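Local atomic coordinates of endo-N-acetyl-beta-D-glucosaminidase (Hypocrea jecorina, PDB entry 4AC1), a protein that hydrolyses the chitobiose core of N-linked glycans as a family 18 endo-beta-N-acetylglucosaminidase, and is held responsible for deglycosylating the cellulases of its fungus. Residues S97-S100 and A101-E104; A144-G147 and P148-I152; A198-S201 and D202-I206; T265-P268 and W269-A272. All coordinates share one frame; numbering follows the deposited sequence. Where two conformers were deposited one is given.

How the contacts relate
All four contacts are local, each lying where the chain passes between a loop and a helix or strand of the TIM barrel of glycoside hydrolase family 18, and they follow one another in series. Contacts 1, 3 and 4 sit where loops enter helices 100-116, 201-208 and 270-279; contact 2 leaves helix 132-146 for strand 151-154. Contacts 1 and 2 are the closest pair, with centres about 21 Å apart, and Phe146 of contact 2 packs on helix 100-116, whose start is contact 1. Contacts 1 and 4, about 42 Å apart between centres, lie on opposite sides of the chain's centre, so the helix-start devices are spread around the barrel.

Contact 1 of 4, residues S97-S100 and A101-E104; sequences SPDS and ATFE
The N-cap of helix 100-116 brings Asp99 and Thr102 together, at the end of an ST turn begun by Ser97. Carboxylate oxygen Asp99 OD2 takes two hydrogen bonds from one residue. Thr102 N reaches Asp99 OD2 at 3.0 Å, on the anti side of the carboxylate, and the hydroxyl Thr102 OG1 donates to the same OD2 at 2.8 Å, coming from above the carboxylate plane. The two side chains cross at about a right angle. Thr102 can make both bonds because its OG1 lies beside its own backbone N (chi1 -61°), which sets the hydroxyl beside the amide, so both can meet one acceptor. That same rotation sends the methyl CG2 toward Ser97, whose CB lies 3.7 Å from Thr102 CG2, so each branch of the threonine has a distinct neighbour. Ser97 OG in turn accepts from Asp99 N at 3.0 Å, which probably helps hold the capping residue in place. Helical backbone bonds follow: Phe103 N to Asp99 O is 3.0 Å long and Glu104 N to Ser100 O is 2.8 Å. Glu104 sends its carboxylate to Arg141, while the Phe103 ring forms a cation-pi pair with Arg137. A valine in place of Thr102 would probably leave Asp99 OD2 with the amide bond alone and its carboxylate less firmly fixed. Aspartate suits the cap because a short acidic side chain can reach forward to an amide of the first turn that lacks a helical acceptor, and its negative charge probably interacts favourably with the positive end of the helix dipole.

Contact 2 of 4, residues A144-G147 and P148-I152; sequences ADFG and PDFLI. With ZN (zinc ion), chain M.
Two phenylalanines, Phe146 and Phe150, stack across the turn that leads from helix 132-146 to strand 151-154. Their side chains run alongside each other in the same direction, with ring centroids 4.7 Å apart and planes inclined at 24°, a face-to-face stack. The methylene also takes part: Phe146 CB lies over the face of the Phe150 ring, 3.9 Å from its centroid, in a CH-pi contact, and its closest carbon is Phe150 CG at 3.5 Å. Phe150 carries CG anti to its own backbone N (chi1 -171°), which lays the ring beneath this methylene. Flat apolar side chains suit these two positions because their broad faces can lie against each other across the turn.

Backbone shape comes next. Gly147 leaves the helix with positive phi (87°), where a beta-carbon would press on the preceding carbonyl oxygen and on Pro148 N; glycine avoids both, and the ring of Pro148 then stiffens the following step.

Metal binding occupies the outer side, where both oxygens of Asp149 grip a zinc ion at 2.3 Å, OD1 and OD2 alike, with a water and one atom from outside the two segments as further ligands.

Within the beta-alpha-beta unit formed by strand 121-125, helix 132-146 and strand 151-154, the aromatic pair faces the adjacent helix 100-116: both side chains touch Ile114, Phe146 also meets Val115, and Phe150 reaches Met122 on strand 121-125.

Contact 3 of 4, residues A198-S201 and D202-I206; sequences ADTS and DYDRI
Thr200 lies across Asp204, one turn on, where the loop enters helix 201-208, and Thr200 CB is 3.5 Å from Asp204 OD2. This is the first turn of the helix, and Asp199 provides a capping bond just before it. The threonine hydroxyl and Asp204 OD2 share a bridging water, and Asp204 OD1 is bound by Tyr246. The cap rests on the amide Ser201 N, which donates to Asp199 OD1 at 3.0 Å; in one of two conformers the serine hydroxyl also reaches Asp199 OD1. Aspartate suits position 199 because its short carboxylate can accept from the amide two residues on, an Asx turn. Helical backbone bonds follow, Asp204 N to Thr200 O, 2.9 Å, and Arg205 N to Ser201 O, also 2.9 Å.

Further along, Asp202 and Arg205 form a salt bridge, an acid near the helix start paired with a base three residues later. Arg205 NH1 donates to Asp202 OD1 at 2.9 Å, and this oxygen lies in the plane of the guanidinium, at its edge, while the other oxygen, OD2, accepts from the Ser196 amide. Arg205 NH1 has a second acidic partner in Glu162. Replacing Asp202 with an alanine would probably leave the Ser196 amide without this acceptor and the guanidinium held by fewer bonds. Over one face of that guanidinium lies Ser201 O, and one water joins Asp202 OD1 to Arg205 NH2, the latter 2.9 Å from the water oxygen.

Contact 4 of 4, residues T265-P268 and W269-A272; sequences TAEP and WEWA. With ZN (zinc ion), chain H.
Glu267, Pro268 and Trp269 pack closely in a type I beta turn, running from Glu267 to Glu270, that opens helix 270-279. In this tight part the indole of Trp269 lies against the backbone of its predecessors: Glu267 CA sits over one face of the six-membered ring, 3.7 Å from its centroid and only 9° off the normal, a CH-pi contact. Pro268 packs on the indole as an apolar neighbour, with Pro268 CD 3.6 Å from Trp269 CE3. The indole folds back onto the turn because CG stands between the backbone N and the carbonyl carbon (chi1 55°). A large flat ring suits this place, since it can cover several backbone atoms at once, and it also meets Pro24 of helix 24-27 and Glu28. Proline fits the second position of the turn, where its ring restricts phi. The turn is closed by a long hydrogen bond from Glu270 N to Glu267 O, 3.3 Å.

The other side is wet and ionic. Glu267 and Glu270, three residues apart and both reaching out with straight chains, each give one oxygen to a zinc ion, and their carboxylate planes are inclined at 55°. Four waters complete six ligands, so most of the metal's shell is solvent. Two negative groups this close would probably repel one another without the cation between them. Waters also serve the helix start, one linking Glu267 O to Trp271 N and another Pro268 O to Ala272 N. At the metal, Glu267 OE1 and Glu270 OE2 both stand 2.1 Å from the zinc ion.

Contact 1 of 4, residues S97-S100 and A101-E104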
ATOM      1  N   SER A  97     -18.091  -5.110 -11.996  1.00 10.35           N
ATOM      2  CA  SER A  97     -19.422  -5.311 -12.584  1.00 11.15           C
ATOM      3  C   SER A  97     -19.406  -5.279 -14.100  1.00 11.84           C
ATOM      4  O   SER A  97     -18.834  -4.361 -14.682  1.00 11.39           O
ATOM      5  CB  SER A  97     -20.409  -4.246 -12.118  1.00 10.92           C
ATOM      6  OG  SER A  97     -21.681  -4.467 -12.718  1.00 10.86           O
ATOM      7  N   PRO A  98     -20.093  -6.251 -14.743  1.00 12.83           N
ATOM      8  CA  PRO A  98     -20.270  -6.201 -16.195  1.00 13.33           C
ATOM      9  C   PRO A  98     -21.403  -5.253 -16.639  1.00 13.89           C
ATOM     10  O   PRO A  98     -21.638  -5.082 -17.846  1.00 14.35           O
ATOM     11  CB  PRO A  98     -20.610  -7.652 -16.547  1.00 13.67           C
ATOM     12  CG  PRO A  98     -21.306  -8.170 -15.355  1.00 13.61           C
ATOM     13  CD  PRO A  98     -20.683  -7.472 -14.162  1.00 12.81           C
ATOM     14  N   ASP A  99     -22.092  -4.649 -15.671  1.00 13.70           N
ATOM     15  CA  ASP A  99     -23.126  -3.645 -15.933  1.00 13.64           C
ATOM     16  C   ASP A  99     -22.483  -2.261 -15.884  1.00 13.48           C
ATOM     17  O   ASP A  99     -22.017  -1.835 -14.825  1.00 12.69           O
ATOM     18  CB  ASP A  99     -24.247  -3.758 -14.891  1.00 13.84           C
ATOM     19  CG  ASP A  99     -25.376  -2.789 -15.142  1.00 13.70           C
ATOM     20  OD1 ASP A  99     -26.246  -3.094 -15.987  1.00 15.59           O
ATOM     21  OD2 ASP A  99     -25.404  -1.721 -14.493  1.00 13.67           O
ATOM     22  N   SER A 100     -22.468  -1.562 -17.017  1.00 13.26           N
ATOM     23  CA  SER A 100     -21.770  -0.281 -17.134  0.50 13.29           C
ATOM     24  C   SER A 100     -22.221   0.743 -16.096  1.00 13.23           C
ATOM     25  O   SER A 100     -21.390   1.402 -15.472  1.00 13.32           O
ATOM     26  CB  SER A 100     -21.914   0.294 -18.544  0.50 13.32           C
ATOM     27  OG  SER A 100     -21.181   1.501 -18.664  0.50 13.47           O
ATOM     28  N   ALA A 101     -23.534   0.875 -15.906  1.00 12.56           N
ATOM     29  CA  ALA A 101     -24.060   1.841 -14.944  1.00 12.58           C
ATOM     30  C   ALA A 101     -23.628   1.528 -13.515  1.00 11.62           C
ATOM     31  O   ALA A 101     -23.328   2.446 -12.744  1.00 11.89           O
ATOM     32  CB  ALA A 101     -25.574   1.919 -15.023  1.00 12.59           C
ATOM     33  N   THR A 102     -23.621   0.238 -13.175  1.00 10.62           N
ATOM     34  CA  THR A 102     -23.157  -0.229 -11.867  1.00 10.66           C
ATOM     35  C   THR A 102     -21.682   0.133 -11.681  1.00 10.12           C
ATOM     36  O   THR A 102     -21.320   0.754 -10.681  1.00  9.73           O
ATOM     37  CB  THR A 102     -23.396  -1.738 -11.693  1.00 10.70           C
ATOM     38  OG1 THR A 102     -24.802  -1.993 -11.771  1.00 11.37           O
ATOM     39  CG2 THR A 102     -22.884  -2.220 -10.352  1.00 11.76           C
ATOM     40  N   PHE A 103     -20.836  -0.212 -12.654  1.00  9.84           N
ATOM     41  CA  PHE A 103     -19.436   0.199 -12.589  1.00  9.43           C
ATOM     42  C   PHE A 103     -19.278   1.704 -12.429  1.00  9.56           C
ATOM     43  O   PHE A 103     -18.576   2.148 -11.523  1.00 10.02           O
ATOM     44  CB  PHE A 103     -18.605  -0.291 -13.776  1.00  9.91           C
ATOM     45  CG  PHE A 103     -17.197   0.243 -13.752  1.00  9.51           C
ATOM     46  CD1 PHE A 103     -16.252  -0.273 -12.858  1.00  8.45           C
ATOM     47  CD2 PHE A 103     -16.838   1.308 -14.564  1.00 10.41           C
ATOM     48  CE1 PHE A 103     -14.973   0.259 -12.795  1.00  9.70           C
ATOM     49  CE2 PHE A 103     -15.549   1.832 -14.520  1.00 11.12           C
ATOM     50  CZ  PHE A 103     -14.624   1.305 -13.630  1.00  9.43           C
ATOM     51  N   GLU A 104     -19.940   2.492 -13.275  1.00 10.09           N
ATOM     52  CA  GLU A 104     -19.836   3.944 -13.189  1.00 10.24           C
ATOM     53  C   GLU A 104     -20.234   4.460 -11.818  1.00  9.66           C
ATOM     54  O   GLU A 104     -19.636   5.405 -11.300  1.00 10.01           O
ATOM     55  CB  GLU A 104     -20.684   4.630 -14.264  1.00 10.88           C
ATOM     56  CG  GLU A 104     -20.091   4.579 -15.645  1.00 12.70           C
ATOM     57  CD  GLU A 104     -18.823   5.407 -15.791  1.00 13.67           C
ATOM     58  OE1 GLU A 104     -18.715   6.498 -15.188  1.00 13.85           O
ATOM     59  OE2 GLU A 104     -17.940   4.951 -16.536  1.00 17.74           O
TER

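Contact 2 of 4, residues A144-G147 and P148-I152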
ATOM      1  N   ALA A 144      -6.739   7.832 -16.587  1.00  8.25           N
ATOM      2  CA  ALA A 144      -7.416   8.772 -17.476  1.00  7.87           C
ATOM      3  C   ALA A 144      -7.981   9.971 -16.716  1.00  8.55           C
ATOM      4  O   ALA A 144      -7.790  11.112 -17.133  1.00  8.81           O
ATOM      5  CB  ALA A 144      -8.525   8.065 -18.285  1.00  8.78           C
ATOM      6  N   ASP A 145      -8.645   9.714 -15.591  1.00  8.31           N
ATOM      7  CA  ASP A 145      -9.310  10.777 -14.840  1.00  8.52           C
ATOM      8  C   ASP A 145      -8.392  11.645 -13.991  1.00  7.74           C
ATOM      9  O   ASP A 145      -8.656  12.839 -13.811  1.00  8.19           O
ATOM     10  CB  ASP A 145     -10.401  10.201 -13.935  1.00  8.96           C
ATOM     11  CG  ASP A 145     -11.567   9.629 -14.713  1.00 10.02           C
ATOM     12  OD1 ASP A 145     -11.621   9.779 -15.955  1.00 12.01           O
ATOM     13  OD2 ASP A 145     -12.452   9.042 -14.071  1.00  9.93           O
ATOM     14  N   PHE A 146      -7.333  11.048 -13.455  1.00  7.06           N
ATOM     15  CA  PHE A 146      -6.489  11.749 -12.479  1.00  6.55           C
ATOM     16  C   PHE A 146      -5.135  12.216 -13.001  1.00  6.17           C
ATOM     17  O   PHE A 146      -4.402  12.897 -12.273  1.00  7.01           O
ATOM     18  CB  PHE A 146      -6.348  10.942 -11.180  1.00  7.21           C
ATOM     19  CG  PHE A 146      -7.607  10.911 -10.370  1.00  6.79           C
ATOM     20  CD1 PHE A 146      -7.965  11.988  -9.567  1.00  9.64           C
ATOM     21  CD2 PHE A 146      -8.455   9.821 -10.440  1.00  7.47           C
ATOM     22  CE1 PHE A 146      -9.143  11.963  -8.835  1.00  8.53           C
ATOM     23  CE2 PHE A 146      -9.628   9.789  -9.702  1.00  7.99           C
ATOM     24  CZ  PHE A 146      -9.977  10.867  -8.903  1.00  9.11           C
ATOM     25  N   GLY A 147      -4.794  11.873 -14.238  1.00  5.85           N
ATOM     26  CA  GLY A 147      -3.542  12.336 -14.816  1.00  6.11           C
ATOM     27  C   GLY A 147      -2.345  11.447 -14.524  1.00  5.86           C
ATOM     28  O   GLY A 147      -2.420  10.474 -13.745  1.00  5.61           O
ATOM     29  N   PRO A 148      -1.217  11.763 -15.155  1.00  6.33           N
ATOM     30  CA  PRO A 148      -0.054  10.896 -15.133  1.00  6.98           C
ATOM     31  C   PRO A 148       0.708  10.935 -13.807  1.00  7.41           C
ATOM     32  O   PRO A 148       1.492  10.022 -13.558  1.00  8.87           O
ATOM     33  CB  PRO A 148       0.824  11.454 -16.269  1.00  7.07           C
ATOM     34  CG  PRO A 148       0.386  12.883 -16.403  1.00  7.42           C
ATOM     35  CD  PRO A 148      -1.070  12.868 -16.120  1.00  5.80           C
ATOM     36  N   ASP A 149       0.508  11.974 -12.986  1.00  7.18           N
ATOM     37  CA  ASP A 149       1.271  12.150 -11.745  1.00  7.79           C
ATOM     38  C   ASP A 149       0.516  11.659 -10.507  1.00  7.29           C
ATOM     39  O   ASP A 149       1.103  11.613  -9.428  1.00  8.46           O
ATOM     40  CB  ASP A 149       1.741  13.603 -11.576  1.00  8.65           C
ATOM     41  CG  ASP A 149       2.810  13.997 -12.583  1.00 11.04           C
ATOM     42  OD1 ASP A 149       4.006  13.780 -12.312  1.00 17.32           O
ATOM     43  OD2 ASP A 149       2.452  14.548 -13.640  1.00 14.08           O
ATOM     44  N   PHE A 150      -0.758  11.294 -10.655  1.00  6.93           N
ATOM     45  CA  PHE A 150      -1.500  10.574  -9.605  1.00  6.26           C
ATOM     46  C   PHE A 150      -0.841   9.213  -9.380  1.00  6.60           C
ATOM     47  O   PHE A 150      -0.443   8.559 -10.336  1.00  8.10           O
ATOM     48  CB  PHE A 150      -2.943  10.385 -10.039  1.00  6.63           C
ATOM     49  CG  PHE A 150      -3.846   9.854  -8.959  1.00  5.58           C
ATOM     50  CD1 PHE A 150      -4.227  10.665  -7.891  1.00  6.63           C
ATOM     51  CD2 PHE A 150      -4.347   8.558  -9.025  1.00  6.08           C
ATOM     52  CE1 PHE A 150      -5.069  10.186  -6.892  1.00  7.22           C
ATOM     53  CE2 PHE A 150      -5.197   8.069  -8.021  1.00  7.02           C
ATOM     54  CZ  PHE A 150      -5.549   8.882  -6.955  1.00  7.06           C
ATOM     55  N   LEU A 151      -0.678   8.810  -8.125  1.00  6.33           N
ATOM     56  CA  LEU A 151       0.002   7.546  -7.835  1.00  5.95           C
ATOM     57  C   LEU A 151      -0.973   6.387  -7.879  1.00  5.20           C
ATOM     58  O   LEU A 151      -2.015   6.432  -7.245  1.00  5.86           O
ATOM     59  CB  LEU A 151       0.729   7.594  -6.485  1.00  6.31           C
ATOM     60  CG  LEU A 151       1.854   8.633  -6.436  1.00  7.02           C
ATOM     61  CD1 LEU A 151       2.426   8.706  -5.035  1.00  7.68           C
ATOM     62  CD2 LEU A 151       2.959   8.352  -7.469  1.00  8.16           C
ATOM     63  N   ILE A 152      -0.657   5.368  -8.666  1.00  4.58           N
ATOM     64  CA  ILE A 152      -1.475   4.161  -8.727  1.00  4.41           C
ATOM     65  C   ILE A 152      -0.580   2.980  -8.407  1.00  3.50           C
ATOM     66  O   ILE A 152       0.412   2.741  -9.091  1.00  4.70           O
ATOM     67  CB  ILE A 152      -2.156   3.969 -10.102  1.00  4.38           C
ATOM     68  CG1 ILE A 152      -3.057   5.174 -10.430  1.00  6.28           C
ATOM     69  CG2 ILE A 152      -2.989   2.679 -10.126  1.00  6.09           C
ATOM     70  CD1 ILE A 152      -3.728   5.139 -11.800  1.00  8.00           C
TER
HETATM   71 ZN    ZN M1297       4.595  14.548 -14.421  0.75  7.58          ZN
HETATM   72  O   HOH W   1       6.596  14.726 -13.538  1.00 15.31           O

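Contact 3 of 4, residues A198-S201 and D202-I206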
ATOM      1  N   ALA A 198      13.992 -12.717   4.053  1.00  8.00           N
ATOM      2  CA  ALA A 198      15.113 -13.250   4.854  1.00  8.47           C
ATOM      3  C   ALA A 198      16.362 -13.554   4.009  1.00  8.32           C
ATOM      4  O   ALA A 198      17.463 -13.664   4.548  1.00  9.04           O
ATOM      5  CB  ALA A 198      14.689 -14.478   5.662  1.00  9.32           C
ATOM      6  N   ASP A 199      16.180 -13.713   2.698  1.00  8.50           N
ATOM      7  CA  ASP A 199      17.292 -13.700   1.737  1.00  8.82           C
ATOM      8  C   ASP A 199      16.817 -13.058   0.435  1.00  8.66           C
ATOM      9  O   ASP A 199      15.636 -12.703   0.301  1.00  8.03           O
ATOM     10  CB  ASP A 199      17.903 -15.105   1.517  1.00 10.18           C
ATOM     11  CG  ASP A 199      16.921 -16.110   0.935  1.00 11.97           C
ATOM     12  OD1 ASP A 199      16.092 -15.765   0.062  1.00 12.21           O
ATOM     13  OD2 ASP A 199      17.017 -17.295   1.335  1.00 16.16           O
ATOM     14  N   THR A 200      17.723 -12.905  -0.519  1.00  8.04           N
ATOM     15  CA  THR A 200      17.408 -12.209  -1.759  1.00  8.63           C
ATOM     16  C   THR A 200      16.640 -13.027  -2.790  1.00  8.04           C
ATOM     17  O   THR A 200      16.246 -12.492  -3.825  1.00  8.04           O
ATOM     18  CB  THR A 200      18.693 -11.757  -2.458  1.00  8.51           C
ATOM     19  OG1 THR A 200      19.503 -12.904  -2.743  1.00  9.85           O
ATOM     20  CG2 THR A 200      19.467 -10.787  -1.599  1.00  9.86           C
ATOM     21  N   SER A 201      16.442 -14.324  -2.538  1.00  7.80           N
ATOM     22  CA  SER A 201      15.995 -15.220  -3.608  0.50  7.45           C
ATOM     23  C   SER A 201      14.641 -14.836  -4.206  1.00  7.31           C
ATOM     24  O   SER A 201      14.487 -14.811  -5.442  1.00  6.85           O
ATOM     25  CB  SER A 201      16.030 -16.691  -3.175  0.50  7.86           C
ATOM     26  OG  SER A 201      15.139 -16.931  -2.103  0.50  7.64           O
ATOM     27  N   ASP A 202      13.671 -14.520  -3.351  1.00  6.71           N
ATOM     28  CA  ASP A 202      12.339 -14.163  -3.850  1.00  6.76           C
ATOM     29  C   ASP A 202      12.324 -12.853  -4.645  1.00  6.43           C
ATOM     30  O   ASP A 202      11.786 -12.803  -5.763  1.00  6.36           O
ATOM     31  CB  ASP A 202      11.325 -14.136  -2.707  1.00  6.56           C
ATOM     32  CG  ASP A 202      11.093 -15.524  -2.093  1.00  8.81           C
ATOM     33  OD1 ASP A 202      11.581 -16.533  -2.661  1.00  8.48           O
ATOM     34  OD2 ASP A 202      10.431 -15.635  -1.041  1.00  7.14           O
ATOM     35  N   TYR A 203      12.934 -11.812  -4.082  1.00  5.97           N
ATOM     36  CA  TYR A 203      13.036 -10.528  -4.765  1.00  6.34           C
ATOM     37  C   TYR A 203      13.729 -10.707  -6.125  1.00  6.27           C
ATOM     38  O   TYR A 203      13.257 -10.190  -7.145  1.00  7.02           O
ATOM     39  CB  TYR A 203      13.765  -9.509  -3.875  1.00  6.87           C
ATOM     40  CG  TYR A 203      13.606  -8.062  -4.295  1.00  6.20           C
ATOM     41  CD1 TYR A 203      14.324  -7.537  -5.367  1.00  6.66           C
ATOM     42  CD2 TYR A 203      12.737  -7.215  -3.604  1.00  6.66           C
ATOM     43  CE1 TYR A 203      14.172  -6.210  -5.747  1.00  5.73           C
ATOM     44  CE2 TYR A 203      12.586  -5.879  -3.975  1.00  6.01           C
ATOM     45  CZ  TYR A 203      13.314  -5.392  -5.042  1.00  5.97           C
ATOM     46  OH  TYR A 203      13.196  -4.090  -5.461  1.00  5.69           O
ATOM     47  N   ASP A 204      14.832 -11.458  -6.145  1.00  6.79           N
ATOM     48  CA  ASP A 204      15.557 -11.723  -7.401  1.00  7.14           C
ATOM     49  C   ASP A 204      14.693 -12.467  -8.429  1.00  6.92           C
ATOM     50  O   ASP A 204      14.751 -12.179  -9.623  1.00  7.36           O
ATOM     51  CB  ASP A 204      16.831 -12.550  -7.156  1.00  7.59           C
ATOM     52  CG  ASP A 204      17.955 -11.774  -6.440  1.00  8.53           C
ATOM     53  OD1 ASP A 204      17.996 -10.526  -6.435  1.00 10.10           O
ATOM     54  OD2 ASP A 204      18.844 -12.454  -5.891  1.00  9.43           O
ATOM     55  N   ARG A 205      13.910 -13.438  -7.964  1.00  6.75           N
ATOM     56  CA  ARG A 205      13.010 -14.182  -8.846  1.00  7.24           C
ATOM     57  C   ARG A 205      11.944 -13.259  -9.465  1.00  6.59           C
ATOM     58  O   ARG A 205      11.606 -13.367 -10.653  1.00  7.46           O
ATOM     59  CB  ARG A 205      12.372 -15.349  -8.087  1.00  7.48           C
ATOM     60  CG  ARG A 205      11.688 -16.390  -8.973  1.00  9.21           C
ATOM     61  CD  ARG A 205      11.157 -17.581  -8.166  1.00 10.15           C
ATOM     62  NE  ARG A 205      12.214 -18.285  -7.446  1.00 10.58           N
ATOM     63  CZ  ARG A 205      12.418 -18.240  -6.132  1.00 10.14           C
ATOM     64  NH1 ARG A 205      11.638 -17.515  -5.343  1.00 11.55           N
ATOM     65  NH2 ARG A 205      13.426 -18.926  -5.605  1.00 11.16           N
ATOM     66  N   ILE A 206      11.427 -12.339  -8.655  1.00  6.54           N
ATOM     67  CA  ILE A 206      10.439 -11.384  -9.132  1.00  6.28           C
ATOM     68  C   ILE A 206      11.056 -10.486 -10.219  1.00  6.88           C
ATOM     69  O   ILE A 206      10.453 -10.268 -11.274  1.00  7.15           O
ATOM     70  CB  ILE A 206       9.894 -10.553  -7.958  1.00  6.16           C
ATOM     71  CG1 ILE A 206       8.968 -11.412  -7.086  1.00  6.25           C
ATOM     72  CG2 ILE A 206       9.187  -9.310  -8.468  1.00  5.56           C
ATOM     73  CD1 ILE A 206       8.688 -10.840  -5.697  1.00  7.35           C
TER
HETATM   74  O   HOH W   2      13.749 -11.742  -1.330  1.00  7.24           O
HETATM   75  O   HOH W   3      13.565 -15.001  -0.337  1.00  9.28           O
HETATM   76  O   HOH W   4      21.140 -12.406  -4.677  1.00 17.38           O
HETATM   77  O   HOH W   5      13.371 -18.990  -2.728  1.00 12.90           O

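Contact 4 of 4, residues T265-P268 and W269-A272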
ATOM      1  N   THR A 265       2.920  -0.018  20.592  1.00  8.58           N
ATOM      2  CA  THR A 265       1.899   1.031  20.581  1.00  8.65           C
ATOM      3  C   THR A 265       2.359   2.314  21.288  1.00  8.88           C
ATOM      4  O   THR A 265       1.879   3.395  20.980  1.00  9.45           O
ATOM      5  CB  THR A 265       0.569   0.557  21.198  1.00  9.21           C
ATOM      6  OG1 THR A 265       0.794   0.158  22.557  1.00  9.86           O
ATOM      7  CG2 THR A 265      -0.006  -0.620  20.431  1.00  9.98           C
ATOM      8  N   ALA A 266       3.292   2.194  22.231  1.00  8.97           N
ATOM      9  CA  ALA A 266       3.841   3.374  22.904  1.00  9.18           C
ATOM     10  C   ALA A 266       4.672   4.227  21.944  1.00  8.66           C
ATOM     11  O   ALA A 266       4.585   5.445  21.952  1.00  8.98           O
ATOM     12  CB  ALA A 266       4.678   2.962  24.117  1.00  9.32           C
ATOM     13  N   GLU A 267       5.485   3.572  21.112  1.00  8.27           N
ATOM     14  CA  GLU A 267       6.428   4.283  20.245  1.00  8.47           C
ATOM     15  C   GLU A 267       6.469   3.652  18.845  1.00  7.90           C
ATOM     16  O   GLU A 267       7.504   3.137  18.420  1.00  7.44           O
ATOM     17  CB  GLU A 267       7.819   4.287  20.874  1.00  8.34           C
ATOM     18  CG  GLU A 267       7.884   4.958  22.245  1.00 10.16           C
ATOM     19  CD  GLU A 267       9.290   4.976  22.787  1.00 13.40           C
ATOM     20  OE1 GLU A 267       9.846   3.874  22.994  1.00 14.11           O
ATOM     21  OE2 GLU A 267       9.837   6.086  22.973  1.00 15.10           O
ATOM     22  N   PRO A 268       5.353   3.737  18.100  1.00  7.90           N
ATOM     23  CA  PRO A 268       5.268   2.986  16.841  1.00  7.64           C
ATOM     24  C   PRO A 268       6.155   3.527  15.709  1.00  7.24           C
ATOM     25  O   PRO A 268       6.427   2.807  14.748  1.00  7.24           O
ATOM     26  CB  PRO A 268       3.782   3.099  16.478  1.00  7.89           C
ATOM     27  CG  PRO A 268       3.308   4.340  17.167  1.00  8.55           C
ATOM     28  CD  PRO A 268       4.067   4.370  18.452  1.00  8.36           C
ATOM     29  N   TRP A 269       6.606   4.774  15.844  1.00  7.00           N
ATOM     30  CA  TRP A 269       7.484   5.438  14.867  1.00  6.88           C
ATOM     31  C   TRP A 269       8.906   4.889  14.852  1.00  6.46           C
ATOM     32  O   TRP A 269       9.665   5.168  13.916  1.00  6.31           O
ATOM     33  CB  TRP A 269       7.550   6.942  15.146  1.00  7.02           C
ATOM     34  CG  TRP A 269       7.971   7.220  16.550  1.00  7.16           C
ATOM     35  CD1 TRP A 269       9.246   7.248  17.023  1.00  7.31           C
ATOM     36  CD2 TRP A 269       7.115   7.470  17.672  1.00  9.17           C
ATOM     37  NE1 TRP A 269       9.242   7.517  18.376  1.00  8.46           N
ATOM     38  CE2 TRP A 269       7.948   7.658  18.800  1.00  8.27           C
ATOM     39  CE3 TRP A 269       5.728   7.547  17.837  1.00  8.54           C
ATOM     40  CZ2 TRP A 269       7.438   7.938  20.077  1.00 10.00           C
ATOM     41  CZ3 TRP A 269       5.219   7.842  19.101  1.00 11.36           C
ATOM     42  CH2 TRP A 269       6.075   8.023  20.205  1.00 10.01           C
ATOM     43  N   GLU A 270       9.289   4.116  15.873  1.00  6.59           N
ATOM     44  CA  GLU A 270      10.648   3.597  15.912  1.00  6.98           C
ATOM     45  C   GLU A 270      10.953   2.669  14.736  1.00  6.38           C
ATOM     46  O   GLU A 270      12.075   2.665  14.233  1.00  6.38           O
ATOM     47  CB  GLU A 270      10.966   2.933  17.246  1.00  7.72           C
ATOM     48  CG  GLU A 270      11.079   3.938  18.376  1.00  8.79           C
ATOM     49  CD  GLU A 270      11.381   3.310  19.715  1.00 10.95           C
ATOM     50  OE1 GLU A 270      11.312   2.073  19.822  1.00 12.27           O
ATOM     51  OE2 GLU A 270      11.674   4.065  20.679  1.00 12.65           O
ATOM     52  N   TRP A 271       9.945   1.919  14.278  1.00  6.20           N
ATOM     53  CA  TRP A 271      10.086   1.097  13.086  1.00  5.45           C
ATOM     54  C   TRP A 271      10.583   1.934  11.901  1.00  5.40           C
ATOM     55  O   TRP A 271      11.556   1.582  11.254  1.00  4.73           O
ATOM     56  CB  TRP A 271       8.744   0.440  12.739  1.00  5.96           C
ATOM     57  CG  TRP A 271       8.803  -0.508  11.570  1.00  5.38           C
ATOM     58  CD1 TRP A 271       9.088  -1.842  11.621  1.00  6.85           C
ATOM     59  CD2 TRP A 271       8.576  -0.192  10.191  1.00  4.91           C
ATOM     60  NE1 TRP A 271       9.050  -2.381  10.360  1.00  6.05           N
ATOM     61  CE2 TRP A 271       8.736  -1.390   9.461  1.00  5.58           C
ATOM     62  CE3 TRP A 271       8.248   0.984   9.502  1.00  5.56           C
ATOM     63  CZ2 TRP A 271       8.591  -1.443   8.075  1.00  4.67           C
ATOM     64  CZ3 TRP A 271       8.096   0.924   8.118  1.00  5.40           C
ATOM     65  CH2 TRP A 271       8.254  -0.281   7.420  1.00  5.02           C
ATOM     66  N   ALA A 272       9.909   3.058  11.637  1.00  5.45           N
ATOM     67  CA  ALA A 272      10.298   3.924  10.525  1.00  5.94           C
ATOM     68  C   ALA A 272      11.695   4.509  10.679  1.00  5.55           C
ATOM     69  O   ALA A 272      12.379   4.698   9.686  1.00  6.04           O
ATOM     70  CB  ALA A 272       9.267   5.028  10.303  1.00  6.26           C
TER
HETATM   71 ZN    ZN H1292      11.891   3.535  22.688  0.75 13.61          ZN
HETATM   72  O   HOH W   6       8.278   0.991  16.658  1.00  6.24           O
HETATM   73  O   HOH W   7      12.451   5.654  23.186  1.00 18.52           O
HETATM   74  O   HOH W   8       6.860   3.398  12.121  1.00  5.12           O
HETATM   75  O   HOH W   9      11.536   1.637  22.328  1.00 22.18           O
HETATM   76  O   HOH W  10      12.131   3.119  24.733  1.00 21.63           O
HETATM   77  O   HOH W  11      13.951   3.189  22.420  1.00 20.10           O